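PDB 2BL8: enterocine A immunity protein, which confers on Enterococcus faecium immunity to the antimicrobial activity of the pediocin-like bacteriocin enterocin A. Local coordinates for residues Gln7-Leu12 with Arg78-Ile83; Gln32-Lys37 with Ser48-Arg53. All blocks are in the same frame, centred on the assembly; numbering follows the deposited sequence.

Contact 1: Gln7-Leu12 with Arg78-Ile83; sequences QIVHEL and RNLSEI
Where I8 meets L80 and I83, no stacked flat groups take part: the planar groups of these two helical segments lie beside an aliphatic seam. On 78-83 the amide of N79 brings ND2 to the edge of the R78 guanidinium, in its plane. On 7-12 the amide of Q7 reaches along its own helix to the E11 carboxylate through a weak NE2-OE2 hydrogen bond of 3.4 Å. The seam joins the first and last helices, 5-17 and 71-84, of an antiparallel four-helix bundle. The two segments run in nearly opposite directions, at 161°, with their axes 9.8 Å apart at closest approach.

I8 has the largest share of the contact and divides it between its branches. CG2 rests on CB of L80 at 3.8 Å, the two side chains passing each other in opposite senses. L80 has CG anti to its backbone N (chi1 -173°), which swings its methyls across the gap, and CD1 comes 4.0 Å from I8 CB. The other branch of I8 serves I83, whose extended chain (chi2 177°) carries CD1 across to helix 5-17. One helical turn along from I8, L12 turns inward to L76 and I77 of helix 71-84, L58 of helix 48-64 and L31 of helix 25-38, in the bundle interior. L80 likewise packs on I51 and L54 of helix 48-64, so the seam grades from this buried side to partly exposed I8 and I83. No hydrogen bond crosses between the segments. At the buried side, V9 sets a single methyl against both branches of L80: its CG2 lies 4.1 Å from CD1 and from CD2. At the other limit, I83 CD1 touches I8 CG1 at 4.0 Å.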
# COMPACT_ATOMS: atom_id res chain seq x y z
N GLN A 7 7.57 -7.86 -3.47
CA GLN A 7 7.08 -8.01 -4.83
C GLN A 7 5.93 -7.07 -5.14
O GLN A 7 5.92 -6.41 -6.18
CB GLN A 7 6.63 -9.46 -5.07
CG GLN A 7 6.36 -9.79 -6.53
CD GLN A 7 5.95 -11.24 -6.73
OE1 GLN A 7 6.54 -12.14 -6.13
NE2 GLN A 7 4.95 -11.46 -7.57
N ILE A 8 4.97 -7.00 -4.23
CA ILE A 8 3.82 -6.12 -4.44
C ILE A 8 4.24 -4.65 -4.46
O ILE A 8 3.79 -3.89 -5.32
CB ILE A 8 2.76 -6.33 -3.36
CG1 ILE A 8 2.28 -7.79 -3.36
CG2 ILE A 8 1.59 -5.39 -3.60
CD1 ILE A 8 1.69 -8.24 -4.67
N VAL A 9 5.11 -4.25 -3.54
CA VAL A 9 5.58 -2.87 -3.49
C VAL A 9 6.33 -2.54 -4.77
O VAL A 9 6.13 -1.48 -5.37
CB VAL A 9 6.51 -2.63 -2.29
CG1 VAL A 9 7.18 -1.27 -2.40
CG2 VAL A 9 5.72 -2.71 -0.99
N HIS A 10 7.20 -3.46 -5.19
CA HIS A 10 7.99 -3.27 -6.41
C HIS A 10 7.05 -3.14 -7.60
O HIS A 10 7.23 -2.26 -8.45
CB HIS A 10 8.93 -4.46 -6.60
CG HIS A 10 10.01 -4.22 -7.61
ND1 HIS A 10 11.11 -5.05 -7.73
CD2 HIS A 10 10.17 -3.25 -8.54
CE1 HIS A 10 11.90 -4.59 -8.69
NE2 HIS A 10 11.35 -3.50 -9.20
N GLU A 11 6.04 -4.00 -7.67
CA GLU A 11 5.09 -3.96 -8.77
C GLU A 11 4.25 -2.68 -8.78
O GLU A 11 3.98 -2.12 -9.84
CB GLU A 11 4.18 -5.19 -8.73
CG GLU A 11 4.93 -6.50 -8.93
CD GLU A 11 4.04 -7.73 -8.79
OE1 GLU A 11 3.06 -7.68 -8.03
OE2 GLU A 11 4.34 -8.75 -9.45
N LEU A 12 3.83 -2.23 -7.60
CA LEU A 12 3.03 -1.02 -7.51
C LEU A 12 3.88 0.18 -7.92
O LEU A 12 3.42 1.06 -8.65
CB LEU A 12 2.50 -0.85 -6.07
CG LEU A 12 1.54 0.31 -5.80
CD1 LEU A 12 0.30 0.18 -6.67
CD2 LEU A 12 1.14 0.30 -4.32
N ARG A 78 -4.70 -3.79 -2.16
CA ARG A 78 -5.51 -4.74 -1.39
C ARG A 78 -4.68 -5.96 -1.01
O ARG A 78 -4.71 -6.42 0.14
CB ARG A 78 -6.72 -5.18 -2.21
CG ARG A 78 -7.60 -6.22 -1.55
CD ARG A 78 -8.71 -6.66 -2.49
NE ARG A 78 -8.19 -7.43 -3.62
CZ ARG A 78 -8.87 -7.67 -4.74
NH1 ARG A 78 -10.10 -7.21 -4.89
NH2 ARG A 78 -8.32 -8.39 -5.71
N ASN A 79 -3.94 -6.49 -1.97
CA ASN A 79 -3.11 -7.67 -1.74
C ASN A 79 -2.00 -7.37 -0.73
O ASN A 79 -1.67 -8.23 0.10
CB ASN A 79 -2.53 -8.17 -3.06
CG ASN A 79 -3.59 -8.75 -3.98
OD1 ASN A 79 -3.31 -9.12 -5.12
ND2 ASN A 79 -4.82 -8.84 -3.48
N LEU A 80 -1.44 -6.17 -0.78
CA LEU A 80 -0.39 -5.79 0.16
C LEU A 80 -0.92 -5.83 1.59
O LEU A 80 -0.28 -6.38 2.49
CB LEU A 80 0.16 -4.40 -0.17
CG LEU A 80 1.38 -3.97 0.65
CD1 LEU A 80 2.53 -4.94 0.42
CD2 LEU A 80 1.79 -2.56 0.25
N SER A 81 -2.10 -5.27 1.81
CA SER A 81 -2.66 -5.28 3.15
C SER A 81 -2.96 -6.71 3.59
O SER A 81 -2.81 -7.04 4.77
CB SER A 81 -3.94 -4.46 3.19
OG SER A 81 -4.43 -4.41 4.52
N GLU A 82 -3.39 -7.55 2.66
CA GLU A 82 -3.70 -8.94 3.00
C GLU A 82 -2.45 -9.64 3.54
O GLU A 82 -2.53 -10.44 4.47
CB GLU A 82 -4.23 -9.69 1.77
CG GLU A 82 -5.55 -9.14 1.25
CD GLU A 82 -6.09 -9.92 0.07
OE1 GLU A 82 -5.35 -10.11 -0.91
OE2 GLU A 82 -7.27 -10.34 0.12
N ILE A 83 -1.30 -9.32 2.95
CA ILE A 83 -0.04 -9.90 3.41
C ILE A 83 0.25 -9.42 4.82
O ILE A 83 0.70 -10.19 5.67
CB ILE A 83 1.12 -9.49 2.48
CG1 ILE A 83 0.96 -10.17 1.12
CG2 ILE A 83 2.46 -9.86 3.12
CD1 ILE A 83 2.02 -9.79 0.11

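Contact 2: Gln32-Lys37 with Ser48-Arg53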
# COMPACT_ATOMS: atom_id res chain seq x y z
N GLN A 32 9.48 3.63 -2.45
CA GLN A 32 10.90 3.33 -2.52
C GLN A 32 11.46 3.07 -1.13
O GLN A 32 12.13 2.07 -0.90
CB GLN A 32 11.65 4.51 -3.15
CG GLN A 32 13.17 4.35 -3.11
CD GLN A 32 13.66 3.26 -4.05
OE1 GLN A 32 13.67 3.44 -5.26
NE2 GLN A 32 14.07 2.13 -3.48
N LYS A 33 11.16 3.99 -0.21
CA LYS A 33 11.61 3.90 1.17
C LYS A 33 11.15 2.61 1.84
O LYS A 33 11.91 1.95 2.55
CB LYS A 33 11.09 5.11 1.96
CG LYS A 33 11.58 5.20 3.40
CD LYS A 33 11.10 6.48 4.06
CE LYS A 33 11.61 6.61 5.48
NZ LYS A 33 11.17 7.88 6.12
N VAL A 34 9.89 2.25 1.62
CA VAL A 34 9.33 1.04 2.20
C VAL A 34 10.02 -0.21 1.65
O VAL A 34 10.33 -1.14 2.41
CB VAL A 34 7.81 0.95 1.92
CG1 VAL A 34 7.24 -0.37 2.41
CG2 VAL A 34 7.11 2.10 2.62
N TYR A 35 10.26 -0.23 0.34
CA TYR A 35 10.91 -1.36 -0.31
C TYR A 35 12.26 -1.65 0.32
O TYR A 35 12.57 -2.79 0.66
CB TYR A 35 11.12 -1.07 -1.80
CG TYR A 35 11.73 -2.23 -2.55
CD1 TYR A 35 10.96 -3.32 -2.95
CD2 TYR A 35 13.10 -2.26 -2.83
CE1 TYR A 35 11.52 -4.41 -3.60
CE2 TYR A 35 13.68 -3.35 -3.48
CZ TYR A 35 12.89 -4.42 -3.87
OH TYR A 35 13.46 -5.50 -4.50
N LEU A 36 13.07 -0.60 0.48
CA LEU A 36 14.39 -0.75 1.08
C LEU A 36 14.29 -1.34 2.49
O LEU A 36 15.08 -2.21 2.87
CB LEU A 36 15.12 0.60 1.11
CG LEU A 36 15.51 1.13 -0.28
CD1 LEU A 36 16.04 2.55 -0.16
CD2 LEU A 36 16.55 0.21 -0.91
N LYS A 37 13.32 -0.86 3.27
CA LYS A 37 13.13 -1.37 4.63
C LYS A 37 12.75 -2.84 4.64
O LYS A 37 13.19 -3.60 5.50
CB LYS A 37 12.05 -0.56 5.36
CG LYS A 37 12.45 0.86 5.68
CD LYS A 37 11.44 1.53 6.58
CE LYS A 37 11.88 2.93 6.96
NZ LYS A 37 13.22 2.92 7.60
N SER A 48 4.35 -6.06 9.05
CA SER A 48 2.93 -5.73 9.06
C SER A 48 2.67 -4.28 9.45
O SER A 48 1.87 -3.60 8.82
CB SER A 48 2.17 -6.67 10.00
OG SER A 48 2.19 -7.99 9.50
N PRO A 49 3.35 -3.78 10.49
CA PRO A 49 3.15 -2.39 10.91
C PRO A 49 3.54 -1.40 9.81
O PRO A 49 2.84 -0.41 9.56
CB PRO A 49 4.06 -2.26 12.14
CG PRO A 49 4.05 -3.65 12.70
CD PRO A 49 4.19 -4.50 11.47
N LEU A 50 4.65 -1.69 9.14
CA LEU A 50 5.14 -0.83 8.07
C LEU A 50 4.15 -0.84 6.92
O LEU A 50 3.82 0.21 6.35
CB LEU A 50 6.50 -1.30 7.58
CG LEU A 50 7.15 -0.44 6.50
CD1 LEU A 50 7.37 0.96 7.04
CD2 LEU A 50 8.45 -1.06 6.05
N ILE A 51 3.68 -2.03 6.57
CA ILE A 51 2.72 -2.18 5.48
C ILE A 51 1.46 -1.38 5.77
O ILE A 51 0.96 -0.68 4.90
CB ILE A 51 2.36 -3.67 5.29
CG1 ILE A 51 3.57 -4.42 4.74
CG2 ILE A 51 1.15 -3.80 4.35
CD1 ILE A 51 3.37 -5.91 4.65
N ASN A 52 0.94 -1.48 6.99
CA ASN A 52 -0.28 -0.76 7.32
C ASN A 52 -0.08 0.75 7.27
O ASN A 52 -0.97 1.48 6.81
CB ASN A 52 -0.81 -1.16 8.69
CG ASN A 52 -2.26 -0.77 8.87
OD1 ASN A 52 -3.13 -1.26 8.16
ND2 ASN A 52 -2.51 0.14 9.80
N ARG A 53 1.07 1.22 7.73
CA ARG A 53 1.36 2.65 7.68
C ARG A 53 1.37 3.11 6.23
O ARG A 53 0.91 4.20 5.90
CB ARG A 53 2.72 2.95 8.33
CG ARG A 53 2.75 2.75 9.83
CD ARG A 53 4.14 3.00 10.42
NE ARG A 53 4.66 4.33 10.11
CZ ARG A 53 5.33 4.64 9.00
NH1 ARG A 53 5.58 3.71 8.08
NH2 ARG A 53 5.76 5.88 8.81
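L50 projects from helix 48-64 toward V34 and K37 on helix 25-38, joining the two middle helices of the four-helix bundle.

Apolar packing makes the contact. V34 and L50 lie alongside and point past each other, V34 CG1 standing 3.9 Å from L50 CD2. With chi1 174° this methyl, anti to the backbone N, is the one turned to L50.

The second kind of contact is made by the aliphatic part of a charged side chain. K37 crosses the L50 isobutyl group at about a right angle, its CD 4.0 Å from L50 CD2 and close to CD1 as well. A bend at the last torsion (chi4 -56°) then turns NZ off from helix 48-64.

Charges and polar groups stay out of the seam. K33 NZ and R53 NH2 come no nearer than 6.4 Å; as like charges they would be expected to repel mildly. On helix 48-64, S48 OG is hydrogen-bonded to G84 O and N52 OD1 to R85 NH2, tying this end of the helix to the end of helix 71-84 and beyond. One L50 methyl, CD2, bears on both partners and comes closest to K37 CB, at 3.7 Å.

In the fold
Contact 1 pairs the first helix of the bundle with the last, contact 2 the two between them, so contact 2 is nested along the chain within the span that contact 1 closes. Their centres are 10 Å apart, and two pairs of helices consecutive in the chain join them directly. Between helices 5-17 and 25-38, V9 CG1 lies 4.0 Å from Y35 CB, and the rings of H10 and Y35 meet edge to face. Between helices 48-64 and 71-84, I51 CG2 packs 3.5 Å from L80 O. Through these contacts 7-12, 32-37, 48-53 and 78-83, one segment from each helix, link all four helices of the bundle.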